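Local coordinates for protein citrate synthase (Pyrobaculum aerophilum, PDB 2IBP) that probably catalyses the condensation of oxaloacetate with acetyl-CoA and water to give citrate and CoA, in the tricarboxylic acid cycle, at residues A[197-210]-A[301-313]. Numbering follows the deposited sequence.
Sequences DPLASRGIDLYLIL and IFKEFSRDYVAKF
Two nearly antiparallel helices of the mainly helical citrate synthase fold, 198-210 and 297-313, pack knobs-into-holes, their short axes 10.3 Å apart at 161°. L199 is one knob, set among F305, Y309, K312 and F313; its CD1 lies 3.6 Å from F305 CE1, while CD2 rests on the K312 aliphatic chain. F305 fits among L199, R202, G203 and L206. F302 enters between L206, L210, G203 and Y207, and L206 CD2 reaches F302 CD1 at 3.7 Å. Two salt bridges border this apolar seam. R202 bends at chi3 (70°), bringing its guanidinium beside D308: NH2 gives a bond of 2.9 Å to OD2, on that oxygen's anti side, and a water links R202 NH1 to the same OD2. F305 CD1 lies over the rim of one guanidinium face, the ring turned nearly perpendicular to it. At the N-terminus of helix 198-210, N-cap D197 divides its oxygens: OD1 accepts from L199 N at 3.0 Å, and OD2 receives K312 NZ at 2.9 Å on its syn side but 29° out of the carboxylate plane. With an alanine here, L199 N is likely to lose its cap and the K312 ammonium its mate. D308 and E304 belong to a magnesium site, the ion about 4 Å from the D308 side chain (nearest atoms), so the R202 bridge ties a metal-site carboxylate to the neighbouring helix and is likely to offset part of its negative charge.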
loop_
_atom_site.group_PDB
_atom_site.type_symbol
_atom_site.label_atom_id
_atom_site.label_comp_id
_atom_site.label_asym_id
_atom_site.label_seq_id
_atom_site.Cartn_x
_atom_site.Cartn_y
_atom_site.Cartn_z
ATOM N N ASP A 197 28.864 -21.218 -1.826
ATOM C CA ASP A 197 29.066 -22.543 -1.271
ATOM C C ASP A 197 27.670 -23.172 -1.236
ATOM O O ASP A 197 26.669 -22.498 -0.955
ATOM C CB ASP A 197 29.630 -22.438 0.148
ATOM C CG ASP A 197 30.008 -23.779 0.733
ATOM O OD1 ASP A 197 29.104 -24.597 1.007
ATOM O OD2 ASP A 197 31.211 -23.984 1.003
ATOM N N PRO A 198 27.578 -24.447 -1.599
ATOM C CA PRO A 198 26.309 -25.169 -1.585
ATOM C C PRO A 198 25.502 -25.013 -0.298
ATOM O O PRO A 198 24.273 -24.952 -0.342
ATOM C CB PRO A 198 26.734 -26.632 -1.734
ATOM C CG PRO A 198 28.078 -26.589 -2.356
ATOM C CD PRO A 198 28.691 -25.264 -2.111
ATOM N N LEU A 199 26.177 -25.023 0.840
ATOM C CA LEU A 199 25.508 -24.897 2.117
ATOM C C LEU A 199 24.867 -23.501 2.281
ATOM O O LEU A 199 23.749 -23.390 2.782
ATOM C CB LEU A 199 26.501 -25.188 3.234
ATOM C CG LEU A 199 25.990 -25.244 4.666
ATOM C CD1 LEU A 199 24.762 -26.115 4.810
ATOM C CD2 LEU A 199 27.150 -25.738 5.548
ATOM N N ALA A 200 25.535 -22.463 1.784
ATOM C CA ALA A 200 24.987 -21.106 1.858
ATOM C C ALA A 200 23.753 -21.009 0.950
ATOM O O ALA A 200 22.715 -20.478 1.357
ATOM C CB ALA A 200 26.037 -20.066 1.477
ATOM N N SER A 201 23.851 -21.575 -0.254
ATOM C CA SER A 201 22.711 -21.578 -1.188
ATOM C C SER A 201 21.532 -22.322 -0.592
ATOM O O SER A 201 20.381 -21.926 -0.767
ATOM C CB SER A 201 23.085 -22.244 -2.515
ATOM O OG SER A 201 24.101 -21.509 -3.151
ATOM N N ARG A 202 21.804 -23.473 0.013
ATOM C CA ARG A 202 20.732 -24.222 0.660
ATOM C C ARG A 202 20.025 -23.384 1.718
ATOM O O ARG A 202 18.811 -23.451 1.872
ATOM C CB ARG A 202 21.241 -25.530 1.274
ATOM C CG ARG A 202 20.139 -26.321 1.949
ATOM C CD ARG A 202 20.539 -27.745 2.260
ATOM N NE ARG A 202 21.524 -27.889 3.325
ATOM C CZ ARG A 202 21.240 -28.109 4.609
ATOM N NH1 ARG A 202 19.985 -28.097 5.062
ATOM N NH2 ARG A 202 22.227 -28.298 5.466
ATOM N N GLY A 203 20.801 -22.643 2.496
ATOM C CA GLY A 203 20.256 -21.782 3.521
ATOM C C GLY A 203 19.314 -20.747 2.947
ATOM O O GLY A 203 18.226 -20.545 3.461
ATOM N N ILE A 204 19.734 -20.115 1.857
ATOM C CA ILE A 204 18.882 -19.115 1.210
ATOM C C ILE A 204 17.632 -19.796 0.658
ATOM O O ILE A 204 16.509 -19.341 0.888
ATOM C CB ILE A 204 19.625 -18.324 0.117
ATOM C CG1 ILE A 204 20.762 -17.502 0.745
ATOM C CG2 ILE A 204 18.650 -17.396 -0.646
ATOM C CD1 ILE A 204 20.308 -16.471 1.780
ATOM N N ASP A 205 17.806 -20.909 -0.040
ATOM C CA ASP A 205 16.655 -21.623 -0.604
ATOM C C ASP A 205 15.673 -22.010 0.506
ATOM O O ASP A 205 14.461 -21.820 0.375
ATOM C CB ASP A 205 17.114 -22.885 -1.328
ATOM C CG ASP A 205 16.057 -23.443 -2.268
ATOM O OD1 ASP A 205 15.418 -22.646 -2.977
ATOM O OD2 ASP A 205 15.961 -24.678 -2.404
ATOM N N LEU A 206 16.203 -22.559 1.598
ATOM C CA LEU A 206 15.374 -22.967 2.719
ATOM C C LEU A 206 14.637 -21.770 3.295
ATOM O O LEU A 206 13.436 -21.820 3.531
ATOM C CB LEU A 206 16.220 -23.629 3.804
ATOM C CG LEU A 206 15.448 -24.175 4.992
ATOM C CD1 LEU A 206 14.402 -25.210 4.543
ATOM C CD2 LEU A 206 16.461 -24.786 5.991
ATOM N N TYR A 207 15.361 -20.679 3.517
ATOM C CA TYR A 207 14.737 -19.482 4.061
ATOM C C TYR A 207 13.587 -19.030 3.156
ATOM O O TYR A 207 12.498 -18.704 3.626
ATOM C CB TYR A 207 15.756 -18.361 4.194
ATOM C CG TYR A 207 15.140 -17.099 4.760
ATOM C CD1 TYR A 207 15.162 -16.840 6.128
ATOM C CD2 TYR A 207 14.463 -16.215 3.938
ATOM C CE1 TYR A 207 14.554 -15.714 6.638
ATOM C CE2 TYR A 207 13.852 -15.107 4.447
ATOM C CZ TYR A 207 13.893 -14.868 5.788
ATOM O OH TYR A 207 13.265 -13.757 6.282
ATOM N N LEU A 208 13.829 -19.065 1.851
ATOM C CA LEU A 208 12.820 -18.619 0.903
ATOM C C LEU A 208 11.595 -19.521 0.981
ATOM O O LEU A 208 10.466 -19.055 0.933
ATOM C CB LEU A 208 13.372 -18.549 -0.517
ATOM C CG LEU A 208 14.456 -17.524 -0.807
ATOM C CD1 LEU A 208 14.932 -17.657 -2.227
ATOM C CD2 LEU A 208 14.033 -16.096 -0.520
ATOM N N ILE A 209 11.811 -20.828 1.049
ATOM C CA ILE A 209 10.681 -21.731 1.196
ATOM C C ILE A 209 9.917 -21.426 2.477
ATOM O O ILE A 209 8.701 -21.300 2.489
ATOM C CB ILE A 209 11.163 -23.198 1.285
ATOM C CG1 ILE A 209 11.745 -23.619 -0.065
ATOM C CG2 ILE A 209 10.024 -24.116 1.743
ATOM C CD1 ILE A 209 12.426 -24.976 -0.053
ATOM N N LEU A 210 10.651 -21.278 3.569
ATOM C CA LEU A 210 10.026 -21.169 4.875
ATOM C C LEU A 210 9.217 -19.920 5.091
ATOM O O LEU A 210 8.321 -19.936 5.909
ATOM C CB LEU A 210 11.042 -21.299 5.998
ATOM C CG LEU A 210 11.710 -22.672 6.147
ATOM C CD1 LEU A 210 12.753 -22.544 7.263
ATOM C CD2 LEU A 210 10.714 -23.795 6.412
ATOM N N ILE A 301 13.108 -26.207 11.691
ATOM C CA ILE A 301 13.821 -26.520 10.479
ATOM C C ILE A 301 15.014 -25.605 10.274
ATOM O O ILE A 301 16.109 -26.057 9.929
ATOM C CB ILE A 301 12.889 -26.400 9.256
ATOM C CG1 ILE A 301 11.724 -27.387 9.375
ATOM C CG2 ILE A 301 13.648 -26.626 7.961
ATOM C CD1 ILE A 301 10.596 -27.140 8.388
ATOM N N PHE A 302 14.818 -24.307 10.472
ATOM C CA PHE A 302 15.909 -23.384 10.217
ATOM C C PHE A 302 17.023 -23.504 11.256
ATOM O O PHE A 302 18.192 -23.302 10.939
ATOM C CB PHE A 302 15.437 -21.955 10.023
ATOM C CG PHE A 302 16.312 -21.190 9.092
ATOM C CD1 PHE A 302 16.333 -21.502 7.742
ATOM C CD2 PHE A 302 17.169 -20.226 9.555
ATOM C CE1 PHE A 302 17.168 -20.850 6.880
ATOM C CE2 PHE A 302 17.981 -19.546 8.692
ATOM C CZ PHE A 302 17.980 -19.861 7.342
ATOM N N LYS A 303 16.656 -23.862 12.480
ATOM C CA LYS A 303 17.638 -24.130 13.536
ATOM C C LYS A 303 18.618 -25.216 13.073
ATOM O O LYS A 303 19.829 -25.080 13.193
ATOM C CB LYS A 303 16.934 -24.645 14.779
ATOM C CG LYS A 303 17.893 -25.116 15.849
ATOM C CD LYS A 303 17.164 -25.806 16.970
ATOM C CE LYS A 303 18.151 -26.246 18.037
ATOM N NZ LYS A 303 17.482 -27.042 19.092
ATOM N N GLU A 304 18.072 -26.295 12.520
ATOM C CA GLU A 304 18.901 -27.403 12.057
ATOM C C GLU A 304 19.805 -27.002 10.907
ATOM O O GLU A 304 20.934 -27.448 10.820
ATOM C CB GLU A 304 18.068 -28.636 11.741
ATOM C CG GLU A 304 17.460 -29.224 12.998
ATOM C CD GLU A 304 18.520 -29.499 14.071
ATOM O OE1 GLU A 304 19.606 -30.024 13.726
ATOM O OE2 GLU A 304 18.284 -29.164 15.245
ATOM N N PHE A 305 19.293 -26.205 9.981
ATOM C CA PHE A 305 20.152 -25.675 8.945
ATOM C C PHE A 305 21.279 -24.845 9.570
ATOM O O PHE A 305 22.442 -24.937 9.171
ATOM C CB PHE A 305 19.386 -24.779 7.972
ATOM C CG PHE A 305 20.295 -23.952 7.158
ATOM C CD1 PHE A 305 21.059 -24.542 6.174
ATOM C CD2 PHE A 305 20.552 -22.638 7.500
ATOM C CE1 PHE A 305 22.026 -23.819 5.513
ATOM C CE2 PHE A 305 21.525 -21.924 6.832
ATOM C CZ PHE A 305 22.251 -22.514 5.851
ATOM N N SER A 306 20.925 -23.980 10.520
ATOM C CA SER A 306 21.902 -23.108 11.156
ATOM C C SER A 306 22.999 -23.926 11.829
ATOM O O SER A 306 24.169 -23.559 11.780
ATOM C CB SER A 306 21.224 -22.173 12.148
ATOM O OG SER A 306 20.239 -21.402 11.488
ATOM N N ARG A 307 22.598 -25.032 12.438
ATOM C CA ARG A 307 23.547 -25.936 13.074
ATOM C C ARG A 307 24.551 -26.434 12.035
ATOM O O ARG A 307 25.756 -26.445 12.283
ATOM C CB ARG A 307 22.813 -27.113 13.685
ATOM C CG ARG A 307 23.711 -28.016 14.493
ATOM C CD ARG A 307 23.028 -29.294 14.903
ATOM N NE ARG A 307 21.753 -29.055 15.561
ATOM C CZ ARG A 307 21.603 -28.664 16.826
ATOM N NH1 ARG A 307 22.648 -28.362 17.585
ATOM N NH2 ARG A 307 20.380 -28.513 17.314
ATOM N N ASP A 308 24.039 -26.867 10.884
ATOM C CA ASP A 308 24.884 -27.322 9.778
ATOM C C ASP A 308 25.811 -26.234 9.289
ATOM O O ASP A 308 26.977 -26.477 9.009
ATOM C CB ASP A 308 24.047 -27.815 8.609
ATOM C CG ASP A 308 23.284 -29.075 8.927
ATOM O OD1 ASP A 308 23.627 -29.745 9.926
ATOM O OD2 ASP A 308 22.334 -29.390 8.176
ATOM N N TYR A 309 25.293 -25.015 9.184
ATOM C CA TYR A 309 26.078 -23.914 8.690
ATOM C C TYR A 309 27.274 -23.628 9.599
ATOM O O TYR A 309 28.418 -23.493 9.131
ATOM C CB TYR A 309 25.198 -22.662 8.532
ATOM C CG TYR A 309 25.944 -21.535 7.871
ATOM C CD1 TYR A 309 25.921 -21.376 6.489
ATOM C CD2 TYR A 309 26.768 -20.711 8.609
ATOM C CE1 TYR A 309 26.640 -20.378 5.877
ATOM C CE2 TYR A 309 27.481 -19.698 8.012
ATOM C CZ TYR A 309 27.427 -19.541 6.643
ATOM O OH TYR A 309 28.145 -18.541 6.035
ATOM N N VAL A 310 27.031 -23.546 10.902
ATOM C CA VAL A 310 28.123 -23.233 11.813
ATOM C C VAL A 310 29.049 -24.432 12.008
ATOM O O VAL A 310 30.227 -24.245 12.317
ATOM C CB VAL A 310 27.637 -22.646 13.152
ATOM C CG1 VAL A 310 26.840 -21.372 12.900
ATOM C CG2 VAL A 310 26.831 -23.655 13.924
ATOM N N ALA A 311 28.549 -25.644 11.790
ATOM C CA ALA A 311 29.407 -26.834 11.874
ATOM C C ALA A 311 30.463 -26.720 10.765
ATOM O O ALA A 311 31.636 -27.041 10.978
ATOM C CB ALA A 311 28.602 -28.094 11.722
ATOM N N LYS A 312 30.062 -26.218 9.596
ATOM C CA LYS A 312 30.989 -26.068 8.486
ATOM C C LYS A 312 31.850 -24.820 8.551
ATOM O O LYS A 312 33.065 -24.901 8.390
ATOM C CB LYS A 312 30.257 -26.090 7.145
ATOM C CG LYS A 312 31.206 -25.996 5.953
ATOM C CD LYS A 312 30.462 -26.081 4.638
ATOM C CE LYS A 312 31.411 -26.258 3.459
ATOM N NZ LYS A 312 32.419 -25.178 3.332
ATOM N N PHE A 313 31.229 -23.667 8.774
ATOM C CA PHE A 313 31.936 -22.399 8.720
ATOM C C PHE A 313 32.353 -21.835 10.068
ATOM O O PHE A 313 33.005 -20.796 10.125
ATOM C CB PHE A 313 31.092 -21.363 7.994
ATOM C CG PHE A 313 30.803 -21.727 6.576
ATOM C CD1 PHE A 313 31.802 -21.636 5.621
ATOM C CD2 PHE A 313 29.548 -22.178 6.193
ATOM C CE1 PHE A 313 31.558 -21.995 4.307
ATOM C CE2 PHE A 313 29.295 -22.517 4.871
ATOM C CZ PHE A 313 30.304 -22.435 3.935
HETATM O O HOH W 1 19.460 -28.975 7.723
#